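Local atomic coordinates of AA9 family lytic polysaccharide monooxygenase B (Heterobasidion irregulare TC 32-1, PDB entry 5NNS), a protein that uses a copper ion to depolymerise cellulose and related polysaccharides by oxidative cleavage of glycosidic bonds, with oxidation specifically at C1. Residues Gly53-Ser58 and Asp95-Thr100; Ala73-Trp78 and Gly127-Asn132; Tyr195-Ser198 and Val202-Asp205. One frame throughout, in Å; residues are numbered along the deposited sequence.

From the N terminus, the chain leaves strand 12-15 through a long loop containing Gly-53-Ser-58, then runs through strand 63-66 into strand 70-75, whose end and following loop form Ala-73-Trp-78. Interaction 1 closes when the loop after strand 85-91 brings Asp-95-Thr-100 back to the first loop. Interaction 2 closes later on helix 125-131, so the two cross along the chain, although their centres lie about 27 Å apart. Interaction 1 joins two surface loops, whereas interaction 2 packs the short helix against the end of strand 70-75 and the following loop near the copper. Interaction 3 follows in series, closing a local loop beyond strand 165-176, its centre about 24 Å from that of interaction 2.

Interaction 1. Residues Gly53-Ser58 and Asp95-Thr100. With NA (sodium ion), chain P.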
loop_
_atom_site.group_PDB
_atom_site.type_symbol
_atom_site.label_atom_id
_atom_site.label_comp_id
_atom_site.label_asym_id
_atom_site.label_seq_id
_atom_site.Cartn_x
_atom_site.Cartn_y
_atom_site.Cartn_z
ATOM N N GLY A 53 11.797 4.244 5.010
ATOM C CA GLY A 53 10.588 5.057 4.847
ATOM C C GLY A 53 10.856 6.554 4.878
ATOM O O GLY A 53 9.922 7.352 4.991
ATOM N N ALA A 54 12.126 6.935 4.733
ATOM C CA ALA A 54 12.549 8.302 4.986
ATOM C C ALA A 54 12.085 9.250 3.888
ATOM O O ALA A 54 11.961 8.873 2.717
ATOM C CB ALA A 54 14.061 8.374 5.135
ATOM N N SER A 55 11.802 10.478 4.302
ATOM C CA SER A 55 11.606 11.594 3.394
ATOM C C SER A 55 12.935 11.917 2.708
ATOM O O SER A 55 13.999 11.651 3.258
ATOM C CB SER A 55 11.130 12.804 4.195
ATOM O OG SER A 55 10.952 13.940 3.383
ATOM N N LEU A 56 12.860 12.497 1.514
ATOM C CA LEU A 56 14.050 12.931 0.775
ATOM C C LEU A 56 14.365 14.432 0.932
ATOM O O LEU A 56 15.170 14.975 0.171
ATOM C CB LEU A 56 13.902 12.565 -0.707
ATOM C CG LEU A 56 13.717 11.073 -1.007
ATOM C CD1 LEU A 56 13.416 10.876 -2.480
ATOM C CD2 LEU A 56 14.948 10.279 -0.602
ATOM N N GLY A 57 13.744 15.093 1.910
ATOM C CA GLY A 57 14.044 16.490 2.219
ATOM C C GLY A 57 13.709 17.430 1.072
ATOM O O GLY A 57 12.558 17.485 0.623
ATOM N N SER A 58 14.717 18.159 0.595
ATOM C CA SER A 58 14.549 19.080 -0.535
ATOM C C SER A 58 14.334 18.353 -1.873
ATOM O O SER A 58 13.705 18.908 -2.775
ATOM C CB SER A 58 15.753 20.020 -0.639
ATOM O OG SER A 58 16.960 19.283 -0.633
ATOM N N ASP A 95 2.693 19.276 6.152
ATOM C CA ASP A 95 3.583 18.875 5.060
ATOM C C ASP A 95 3.866 17.368 5.169
ATOM O O ASP A 95 4.199 16.881 6.251
ATOM C CB ASP A 95 4.891 19.681 5.143
ATOM C CG ASP A 95 5.795 19.504 3.918
ATOM O OD1 ASP A 95 5.326 19.032 2.856
ATOM O OD2 ASP A 95 6.991 19.864 4.007
ATOM N N CYS A 96 3.723 16.633 4.065
ATOM C CA CYS A 96 4.039 15.188 4.045
ATOM C C CYS A 96 5.532 14.921 4.179
ATOM O O CYS A 96 5.941 13.957 4.829
ATOM C CB CYS A 96 3.530 14.511 2.769
ATOM S SG CYS A 96 1.737 14.382 2.627
ATOM N N THR A 97 6.334 15.787 3.565
ATOM C CA THR A 97 7.792 15.697 3.595
ATOM C C THR A 97 8.352 15.628 5.024
ATOM O O THR A 97 9.322 14.913 5.272
ATOM C CB THR A 97 8.406 16.893 2.828
ATOM O OG1 THR A 97 7.738 17.049 1.566
ATOM C CG2 THR A 97 9.901 16.707 2.584
ATOM N N THR A 98 7.732 16.358 5.953
ATOM C CA THR A 98 8.167 16.390 7.360
ATOM C C THR A 98 7.345 15.478 8.298
ATOM O O THR A 98 7.620 15.424 9.498
ATOM C CB THR A 98 8.124 17.836 7.903
ATOM O OG1 THR A 98 6.770 18.301 7.944
ATOM C CG2 THR A 98 8.940 18.760 7.018
ATOM N N ALA A 99 6.359 14.762 7.754
ATOM C CA ALA A 99 5.456 13.927 8.553
ATOM C C ALA A 99 6.101 12.595 8.910
ATOM O O ALA A 99 6.748 11.976 8.067
ATOM C CB ALA A 99 4.156 13.686 7.797
ATOM N N THR A 100 5.925 12.168 10.160
ATOM C CA THR A 100 6.279 10.812 10.591
ATOM C C THR A 100 5.104 9.909 10.199
ATOM O O THR A 100 4.000 10.056 10.735
ATOM C CB THR A 100 6.538 10.749 12.119
ATOM O OG1 THR A 100 7.569 11.674 12.469
ATOM C CG2 THR A 100 6.982 9.362 12.549
HETATM NA NA NA P . 5.207 18.521 0.410
HETATM O O HOH W 1 3.078 17.902 1.748
HETATM O O HOH W 2 5.635 18.604 -1.848
HETATM O O HOH W 3 5.100 20.742 -0.301
#
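The hydroxyl OG of Ser-55 donates a 2.7 Å hydrogen bond to the backbone O of Thr-97 and receives a weak one from Gly-57 N. The bond to Thr-97 O lies in the carbonyl plane on a lone pair, with a C=O...OG angle of 123°. Ser-55 reaches it by turning OG opposite its own N (chi1 178°), which carries the hydroxyl across to the facing loop. The methyl CG2 of Thr-97 packs against Gly-57 O at 3.4 Å and makes a tight contact of 3.1 Å with Ser-55 OG. The other branch of Thr-97, OG1, is hydrogen-bonded to Gln-172.

Thr-97 is the second residue of a type I turn from Cys-96 to Ala-99, closed by Ala-99 N to Cys-96 O at 3.1 Å. Ahead of this turn a sodium ion is held by Asp-95 OD1 at 2.5 Å and by three waters, one of which accepts a 2.7 Å hydrogen bond from Cys-96 N. The disulfide from Cys-96 to Cys-92 fastens the same loop covalently. Chemically, then, one short serine-to-carbonyl bond and a methyl that touches both Ser-55 and Gly-57 join the two surface loops, while the disulfide and the largely hydrated sodium lie within the second loop's own surroundings.

Interaction 2. Residues Ala73-Trp78 and Gly127-Asn132. With NAG (2-acetamido-2-deoxy-beta-D-glucopyranose), chain D.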
loop_
_atom_site.group_PDB
_atom_site.type_symbol
_atom_site.label_atom_id
_atom_site.label_comp_id
_atom_site.label_asym_id
_atom_site.label_seq_id
_atom_site.Cartn_x
_atom_site.Cartn_y
_atom_site.Cartn_z
ATOM N N ALA A 73 -0.025 2.079 -9.708
ATOM C CA ALA A 73 1.295 1.739 -9.182
ATOM C C ALA A 73 1.848 0.606 -10.024
ATOM O O ALA A 73 1.121 -0.338 -10.346
ATOM C CB ALA A 73 1.197 1.324 -7.721
ATOM N N TYR A 74 3.125 0.708 -10.393
ATOM C CA TYR A 74 3.778 -0.313 -11.212
ATOM C C TYR A 74 4.847 -1.028 -10.398
ATOM O O TYR A 74 5.653 -0.379 -9.725
ATOM C CB TYR A 74 4.406 0.307 -12.458
ATOM C CG TYR A 74 3.424 0.970 -13.393
ATOM C CD1 TYR A 74 2.776 0.249 -14.403
ATOM C CD2 TYR A 74 3.161 2.331 -13.291
ATOM C CE1 TYR A 74 1.882 0.869 -15.276
ATOM C CE2 TYR A 74 2.273 2.959 -14.152
ATOM C CZ TYR A 74 1.634 2.232 -15.141
ATOM O OH TYR A 74 0.760 2.886 -15.981
ATOM N N TRP A 75 4.846 -2.360 -10.470
ATOM C CA TRP A 75 5.841 -3.190 -9.791
ATOM C C TRP A 75 6.902 -3.698 -10.765
ATOM O O TRP A 75 6.773 -3.559 -11.990
ATOM C CB TRP A 75 5.172 -4.390 -9.105
ATOM C CG TRP A 75 4.591 -4.100 -7.757
ATOM C CD1 TRP A 75 5.120 -4.444 -6.543
ATOM C CD2 TRP A 75 3.357 -3.429 -7.481
ATOM N NE1 TRP A 75 4.295 -4.021 -5.530
ATOM C CE2 TRP A 75 3.206 -3.393 -6.076
ATOM C CE3 TRP A 75 2.367 -2.851 -8.284
ATOM C CZ2 TRP A 75 2.101 -2.800 -5.455
ATOM C CZ3 TRP A 75 1.263 -2.255 -7.662
ATOM C CH2 TRP A 75 1.143 -2.241 -6.263
ATOM N N ASN A 76 7.951 -4.286 -10.196
ATOM C CA ASN A 76 8.831 -5.204 -10.918
ATOM C C ASN A 76 8.028 -6.414 -11.418
ATOM O O ASN A 76 6.836 -6.550 -11.121
ATOM C CB ASN A 76 9.974 -5.680 -10.010
ATOM C CG ASN A 76 9.477 -6.336 -8.727
ATOM O OD1 ASN A 76 8.695 -5.743 -7.979
ATOM N ND2 ASN A 76 9.937 -7.551 -8.458
ATOM N N GLN A 77 8.676 -7.296 -12.169
ATOM C CA GLN A 77 8.054 -8.582 -12.528
ATOM C C GLN A 77 7.847 -9.403 -11.254
ATOM O O GLN A 77 8.729 -10.154 -10.826
ATOM C CB GLN A 77 8.889 -9.326 -13.556
ATOM C CG GLN A 77 8.845 -8.642 -14.915
ATOM C CD GLN A 77 9.719 -9.304 -15.950
ATOM O OE1 GLN A 77 10.561 -10.146 -15.633
ATOM N NE2 GLN A 77 9.522 -8.926 -17.205
ATOM N N TRP A 78 6.668 -9.213 -10.656
ATOM C CA TRP A 78 6.376 -9.654 -9.301
ATOM C C TRP A 78 6.285 -11.181 -9.252
ATOM O O TRP A 78 5.524 -11.775 -10.033
ATOM C CB TRP A 78 5.082 -9.003 -8.802
ATOM C CG TRP A 78 4.768 -9.305 -7.380
ATOM C CD1 TRP A 78 3.756 -10.074 -6.922
ATOM C CD2 TRP A 78 5.480 -8.845 -6.229
ATOM N NE1 TRP A 78 3.793 -10.144 -5.550
ATOM C CE2 TRP A 78 4.845 -9.393 -5.100
ATOM C CE3 TRP A 78 6.608 -8.041 -6.045
ATOM C CZ2 TRP A 78 5.290 -9.149 -3.794
ATOM C CZ3 TRP A 78 7.045 -7.797 -4.754
ATOM C CH2 TRP A 78 6.392 -8.355 -3.646
ATOM N N GLY A 127 -2.320 -12.204 -7.825
ATOM C CA GLY A 127 -2.325 -12.839 -9.142
ATOM C C GLY A 127 -2.886 -11.950 -10.238
ATOM O O GLY A 127 -2.400 -11.977 -11.367
ATOM N N GLN A 128 -3.906 -11.164 -9.905
ATOM C CA GLN A 128 -4.472 -10.189 -10.845
ATOM C C GLN A 128 -3.489 -9.048 -11.145
ATOM O O GLN A 128 -3.387 -8.607 -12.282
ATOM C CB GLN A 128 -5.804 -9.629 -10.325
ATOM C CG GLN A 128 -6.941 -10.637 -10.338
ATOM C CD GLN A 128 -8.221 -10.091 -9.727
ATOM O OE1 GLN A 128 -8.185 -9.291 -8.790
ATOM N NE2 GLN A 128 -9.363 -10.531 -10.247
ATOM N N LEU A 129 -2.785 -8.582 -10.113
ATOM C CA LEU A 129 -1.746 -7.557 -10.249
ATOM C C LEU A 129 -0.654 -7.993 -11.240
ATOM O O LEU A 129 -0.315 -7.250 -12.158
ATOM C CB LEU A 129 -1.135 -7.256 -8.875
ATOM C CG LEU A 129 -0.082 -6.149 -8.715
ATOM C CD1 LEU A 129 -0.197 -5.568 -7.320
ATOM C CD2 LEU A 129 1.343 -6.629 -8.963
ATOM N N VAL A 130 -0.142 -9.209 -11.062
ATOM C CA VAL A 130 0.884 -9.774 -11.956
ATOM C C VAL A 130 0.357 -9.819 -13.396
ATOM O O VAL A 130 1.037 -9.375 -14.323
ATOM C CB VAL A 130 1.329 -11.185 -11.494
ATOM C CG1 VAL A 130 2.229 -11.857 -12.525
ATOM C CG2 VAL A 130 2.039 -11.124 -10.143
ATOM N N ALA A 131 -0.865 -10.335 -13.561
ATOM C CA ALA A 131 -1.505 -10.483 -14.879
ATOM C C ALA A 131 -1.785 -9.165 -15.591
ATOM O O ALA A 131 -1.836 -9.133 -16.819
ATOM C CB ALA A 131 -2.793 -11.273 -14.749
ATOM N N ASN A 132 -1.962 -8.090 -14.821
ATOM C CA ASN A 132 -2.204 -6.755 -15.360
ATOM C C ASN A 132 -0.892 -5.975 -15.472
ATOM O O ASN A 132 -0.776 -4.872 -14.935
ATOM C CB ASN A 132 -3.217 -6.018 -14.460
ATOM C CG ASN A 132 -3.558 -4.628 -14.960
ATOM O OD1 ASN A 132 -3.684 -4.405 -16.160
ATOM N ND2 ASN A 132 -3.682 -3.679 -14.038
HETATM C C1 NAG D . 3.645 -1.965 -18.439
HETATM C C2 NAG D . 3.153 -0.803 -19.293
HETATM C C3 NAG D . 4.299 0.114 -19.695
HETATM C C4 NAG D . 5.137 0.544 -18.488
HETATM C C5 NAG D . 5.505 -0.660 -17.624
HETATM C C6 NAG D . 6.174 -0.222 -16.326
HETATM C C7 NAG D . 1.141 -1.297 -20.655
HETATM C C8 NAG D . 0.656 -1.850 -21.962
HETATM N N2 NAG D . 2.475 -1.294 -20.489
HETATM O O3 NAG D . 3.723 1.260 -20.332
HETATM O O4 NAG D . 6.338 1.193 -18.924
HETATM O O5 NAG D . 4.332 -1.426 -17.311
HETATM O O6 NAG D . 6.579 -1.377 -15.585
HETATM O O7 NAG D . 0.346 -0.882 -19.825
#
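Leu-129 sets its CD1 methyl over one face of the Trp-75 indole in a CH-pi contact, 3.7 Å from the centroid of the six-membered ring and 14° off the ring normal. The methyl is displaced toward the rim, so CZ3 is the nearest ring atom, at 3.6 Å. Leu-129 carries CG opposite its backbone N (chi1 -176°), which sends both methyls off the helix toward the strand; CD2 lies beyond the rim of the six-membered ring on the same side, 4.0 Å from Trp-75 CE3.

Edge contacts come from the helix onto Trp-78. Val-130 CG2 meets this indole in the ring plane, 3.8 Å from Trp-78 CD1, and is also in van der Waals contact with the backbone carbonyl, 3.5 Å from Trp-78 O. The two tryptophans are therefore used differently, one by its face and the other by its edge. Leu-155 of strand 147-157 touches Trp-75, Trp-78 and Leu-129 and so extends the apolar cluster.

Polar bonds run from the strand end to other parts of the chain: the carboxamide of Asn-76 bonds His-1 O and Gly-3 N, and Asn-134 OD1 accepts from Trp-78 N.

Tyr-74 CD1 also lies 3.7 Å from O5 of an N-acetylglucosamine of the glycan on Asn-133.

Trp-78 stacks edge-to-face on the copper ligand Tyr-167, lies beside a second ligand, His-80, and comes within about 5 Å of the copper. Through Trp-78 the helix thus packs next to the copper site, the histidine brace that characterises AA9 monooxygenases.

Interaction 3. Residues Tyr195-Ser198 and Val202-Asp205; sequences YSMS and VNID. With GOL (glycerol), chain G.
Asn-203 presses against Met-197 from its first side-chain atom onward. Its CB lies 3.1 Å from Met-197 O, and CG then meets the Met-197 methyl CE at 3.5 Å. At the amide end the branches part. ND2 gives a hydrogen bond of 3.3 Å back to Met-197 O, bent at the hydrogen (140°) but in the carbonyl plane, with the acceptor somewhat tilted from the amide plane. OD1 passes beside CE and accepts a bond from Asn-162 ND2; the two bonds together set which way the amide faces. Met-197 curls over this group because its chain is bent at chi2 (-64°) and again at chi3, and its SD rests 4.0 Å from Val-202 CG1. Val-202 turns CB to Ser-196 O at 3.4 Å.

With the amide cut back to an alanine here, Met-197 O would probably lose this donor and Asn-162 ND2 this acceptor, and the methionine methyl would be free to shift.

A glycerol, probably from the crystallisation liquor, bridges the two segments, donating to Ser-198 O and to Asn-203 O, the latter at 2.7 Å. Near Asp-205, which binds the glucan chain, the loop is thus joined by one bent amide bond, sulfur and methyl contacts, and backbone carbonyls that accept hydroxyl donors from a bound glycerol.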
loop_
_atom_site.group_PDB
_atom_site.type_symbol
_atom_site.label_atom_id
_atom_site.label_comp_id
_atom_site.label_asym_id
_atom_site.label_seq_id
_atom_site.Cartn_x
_atom_site.Cartn_y
_atom_site.Cartn_z
ATOM N N TYR A 195 -2.425 -4.359 12.241
ATOM C CA TYR A 195 -2.184 -5.782 12.007
ATOM C C TYR A 195 -1.576 -6.441 13.234
ATOM O O TYR A 195 -0.897 -5.789 14.022
ATOM C CB TYR A 195 -1.212 -5.978 10.832
ATOM C CG TYR A 195 -1.617 -5.338 9.508
ATOM C CD1 TYR A 195 -2.938 -5.366 9.051
ATOM C CD2 TYR A 195 -0.657 -4.738 8.684
ATOM C CE1 TYR A 195 -3.284 -4.787 7.832
ATOM C CE2 TYR A 195 -1.000 -4.164 7.465
ATOM C CZ TYR A 195 -2.311 -4.190 7.041
ATOM O OH TYR A 195 -2.652 -3.612 5.833
ATOM N N SER A 196 -1.816 -7.740 13.382
ATOM C CA SER A 196 -1.095 -8.558 14.358
ATOM C C SER A 196 -1.143 -10.028 13.973
ATOM O O SER A 196 -1.928 -10.432 13.114
ATOM C CB SER A 196 -1.655 -8.373 15.773
ATOM O OG SER A 196 -2.863 -9.085 15.967
ATOM N N MET A 197 -0.321 -10.823 14.654
ATOM C CA MET A 197 -0.281 -12.272 14.443
ATOM C C MET A 197 -1.508 -13.044 14.955
ATOM O O MET A 197 -1.556 -14.259 14.794
ATOM C CB MET A 197 1.009 -12.859 15.034
ATOM C CG MET A 197 2.282 -12.414 14.311
ATOM S SD MET A 197 2.406 -12.954 12.589
ATOM C CE MET A 197 2.843 -14.681 12.807
ATOM N N SER A 198 -2.486 -12.371 15.567
ATOM C CA SER A 198 -3.785 -12.999 15.870
ATOM C C SER A 198 -4.838 -12.809 14.758
ATOM O O SER A 198 -5.913 -13.418 14.810
ATOM C CB SER A 198 -4.317 -12.521 17.230
ATOM O OG SER A 198 -4.366 -11.115 17.306
ATOM N N VAL A 202 -3.261 -12.928 8.583
ATOM C CA VAL A 202 -1.848 -12.565 8.779
ATOM C C VAL A 202 -0.998 -13.763 9.191
ATOM O O VAL A 202 0.075 -13.971 8.630
ATOM C CB VAL A 202 -1.692 -11.434 9.827
ATOM C CG1 VAL A 202 -0.217 -11.135 10.119
ATOM C CG2 VAL A 202 -2.399 -10.175 9.343
ATOM N N ASN A 203 -1.465 -14.511 10.189
ATOM C CA ASN A 203 -0.790 -15.707 10.676
ATOM C C ASN A 203 -1.565 -16.899 10.148
ATOM O O ASN A 203 -2.454 -17.430 10.804
ATOM C CB ASN A 203 -0.743 -15.695 12.210
ATOM C CG ASN A 203 0.042 -16.859 12.793
ATOM O OD1 ASN A 203 0.841 -17.508 12.108
ATOM N ND2 ASN A 203 -0.165 -17.112 14.079
ATOM N N ILE A 204 -1.208 -17.314 8.941
ATOM C CA ILE A 204 -1.985 -18.291 8.188
ATOM C C ILE A 204 -1.058 -19.307 7.547
ATOM O O ILE A 204 0.027 -18.970 7.079
ATOM C CB ILE A 204 -2.871 -17.592 7.120
ATOM C CG1 ILE A 204 -3.822 -18.591 6.443
ATOM C CG2 ILE A 204 -2.036 -16.857 6.078
ATOM C CD1 ILE A 204 -4.995 -17.926 5.759
ATOM N N ASP A 205 -1.487 -20.560 7.568
ATOM C CA ASP A 205 -0.831 -21.632 6.847
ATOM C C ASP A 205 -1.867 -22.096 5.846
ATOM O O ASP A 205 -2.768 -22.856 6.192
ATOM C CB ASP A 205 -0.438 -22.756 7.818
ATOM C CG ASP A 205 0.116 -24.001 7.115
ATOM O OD1 ASP A 205 0.543 -23.930 5.939
ATOM O OD2 ASP A 205 0.132 -25.062 7.770
HETATM C C1 GOL G . -4.552 -16.892 15.246
HETATM O O1 GOL G . -5.281 -16.531 16.424
HETATM C C2 GOL G . -5.527 -17.214 14.119
HETATM O O2 GOL G . -6.493 -16.164 13.964
HETATM C C3 GOL G . -4.763 -17.376 12.814
HETATM O O3 GOL G . -3.858 -18.479 12.899
#